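Local coordinates for protein nigerythrin (Desulfovibrio vulgaris subsp. vulgaris, PDB 1YUZ) that shows NADH peroxidase activity in vitro, combining a hemerythrin-like diiron centre with a rubredoxin-like iron centre in each subunit of a homodimer, at residues A45-F50 with E67-A72. Residues are numbered along the deposited sequence; the frame is centred on the assembly and turned at random.
Sequences AKYTAF and EATAAA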
loop_
_atom_site.group_PDB
_atom_site.type_symbol
_atom_site.label_atom_id
_atom_site.label_comp_id
_atom_site.label_asym_id
_atom_site.label_seq_id
_atom_site.Cartn_x
_atom_site.Cartn_y
_atom_site.Cartn_z
ATOM N N ALA B 45 -0.457 10.536 16.787
ATOM C CA ALA B 45 -1.754 10.642 17.438
ATOM C C ALA B 45 -2.778 9.775 16.714
ATOM O O ALA B 45 -3.607 9.117 17.339
ATOM C CB ALA B 45 -2.210 12.095 17.459
ATOM N N LYS B 46 -2.716 9.766 15.390
ATOM C CA LYS B 46 -3.651 8.971 14.611
ATOM C C LYS B 46 -3.475 7.475 14.854
ATOM O O LYS B 46 -4.442 6.761 15.114
ATOM C CB LYS B 46 -3.489 9.271 13.119
ATOM C CG LYS B 46 -4.586 8.649 12.280
ATOM C CD LYS B 46 -4.532 9.084 10.830
ATOM C CE LYS B 46 -3.401 8.414 10.081
ATOM N NZ LYS B 46 -3.506 8.690 8.618
ATOM N N TYR B 47 -2.238 6.999 14.776
ATOM C CA TYR B 47 -1.962 5.585 14.976
ATOM C C TYR B 47 -2.266 5.134 16.390
ATOM O O TYR B 47 -2.673 3.993 16.613
ATOM C CB TYR B 47 -0.510 5.296 14.619
ATOM C CG TYR B 47 -0.226 5.505 13.150
ATOM C CD1 TYR B 47 1.081 5.589 12.680
ATOM C CD2 TYR B 47 -1.271 5.614 12.225
ATOM C CE1 TYR B 47 1.343 5.777 11.327
ATOM C CE2 TYR B 47 -1.019 5.802 10.869
ATOM C CZ TYR B 47 0.289 5.881 10.431
ATOM O OH TYR B 47 0.550 6.067 9.095
ATOM N N THR B 48 -2.068 6.031 17.347
ATOM C CA THR B 48 -2.356 5.717 18.736
ATOM C C THR B 48 -3.868 5.535 18.884
ATOM O O THR B 48 -4.330 4.610 19.555
ATOM C CB THR B 48 -1.851 6.840 19.653
ATOM O OG1 THR B 48 -0.423 6.898 19.566
ATOM C CG2 THR B 48 -2.257 6.589 21.102
ATOM N N ALA B 49 -4.640 6.405 18.239
ATOM C CA ALA B 49 -6.093 6.290 18.298
ATOM C C ALA B 49 -6.527 5.022 17.552
ATOM O O ALA B 49 -7.414 4.296 18.004
ATOM C CB ALA B 49 -6.745 7.518 17.680
ATOM N N PHE B 50 -5.902 4.757 16.409
ATOM C CA PHE B 50 -6.232 3.566 15.629
ATOM C C PHE B 50 -5.951 2.290 16.428
ATOM O O PHE B 50 -6.704 1.320 16.350
ATOM C CB PHE B 50 -5.421 3.532 14.331
ATOM C CG PHE B 50 -5.886 4.509 13.279
ATOM C CD1 PHE B 50 -5.218 4.583 12.063
ATOM C CD2 PHE B 50 -6.994 5.331 13.483
ATOM C CE1 PHE B 50 -5.640 5.454 11.062
ATOM C CE2 PHE B 50 -7.422 6.207 12.480
ATOM C CZ PHE B 50 -6.742 6.266 11.271
ATOM N N GLU B 67 0.547 0.373 17.173
ATOM C CA GLU B 67 1.373 0.831 18.283
ATOM C C GLU B 67 2.843 0.857 17.880
ATOM O O GLU B 67 3.568 1.794 18.213
ATOM C CB GLU B 67 1.146 -0.069 19.499
ATOM C CG GLU B 67 -0.274 0.050 20.023
ATOM C CD GLU B 67 -0.665 -1.046 20.996
ATOM O OE1 GLU B 67 0.047 -2.067 21.088
ATOM O OE2 GLU B 67 -1.712 -0.885 21.660
ATOM N N ALA B 68 3.276 -0.161 17.145
ATOM C CA ALA B 68 4.656 -0.220 16.689
ATOM C C ALA B 68 4.919 0.920 15.711
ATOM O O ALA B 68 5.960 1.569 15.768
ATOM C CB ALA B 68 4.930 -1.560 16.015
ATOM N N THR B 69 3.965 1.178 14.822
ATOM C CA THR B 69 4.147 2.240 13.840
ATOM C C THR B 69 4.118 3.619 14.498
ATOM O O THR B 69 4.849 4.520 14.091
ATOM C CB THR B 69 3.105 2.144 12.713
ATOM O OG1 THR B 69 3.063 0.794 12.226
ATOM C CG2 THR B 69 3.505 3.046 11.556
ATOM N N ALA B 70 3.287 3.789 15.520
ATOM C CA ALA B 70 3.248 5.063 16.225
ATOM C C ALA B 70 4.635 5.273 16.830
ATOM O O ALA B 70 5.202 6.363 16.755
ATOM C CB ALA B 70 2.199 5.033 17.324
ATOM N N ALA B 71 5.190 4.215 17.416
ATOM C CA ALA B 71 6.511 4.301 18.022
ATOM C C ALA B 71 7.548 4.664 16.963
ATOM O O ALA B 71 8.487 5.415 17.233
ATOM C CB ALA B 71 6.863 2.981 18.691
ATOM N N ALA B 72 7.373 4.138 15.755
ATOM C CA ALA B 72 8.287 4.438 14.659
ATOM C C ALA B 72 8.232 5.926 14.329
ATOM O O ALA B 72 9.261 6.554 14.094
ATOM C CB ALA B 72 7.921 3.618 13.429
#
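Tyr47 meets Ala70 at its root and Thr69 along its ring, a worked example of how a small residue lets two helices come close while a large one packs alongside. The segment axes approach to 8.3 Å and run nearly antiparallel, at 165°. With only a methyl group on Ala70, the two backbones draw together until CA of Ala70 is 5.4 Å from CA of Tyr47, and CB of Tyr47 rests 3.8 Å from CB of Ala70. With CG anti to the carbonyl carbon (chi1 -66°), the Tyr47 ring runs inward past helix 60-87. Ring atoms CD1 and CE1 pass the Thr69 methyl obliquely, with CE1 of Tyr47 only 3.5 Å from CG2 of Thr69. The hydroxyl of Thr69 turns back to its own helix, where it bonds to Leu65 O. These two helices, 29-56 and 60-87, form one hairpin of the four-helix ferritin-like bundle, and the buried half of their contact abuts the diiron site. The phenol OH of Tyr47 hydrogen-bonds to the iron ligand Glu115 and so belongs to the second shell, probably helping to position its carboxylate, while Tyr156 packs edge-to-face with the ring. Thr69 lies against His152, another iron ligand, with its side chain about 4 Å from the ferrous ion. Toward the solvent the fit slackens. Thr48 lends just OG1, 3.9 Å from CB of Ala70, and that oxygen spends its hydrogen bond on His44 O, one turn earlier. On the same side Glu67 points its CB away from segment 45-50, yet its carboxylate still reaches helix 29-56 farther along, in a salt bridge with Arg55.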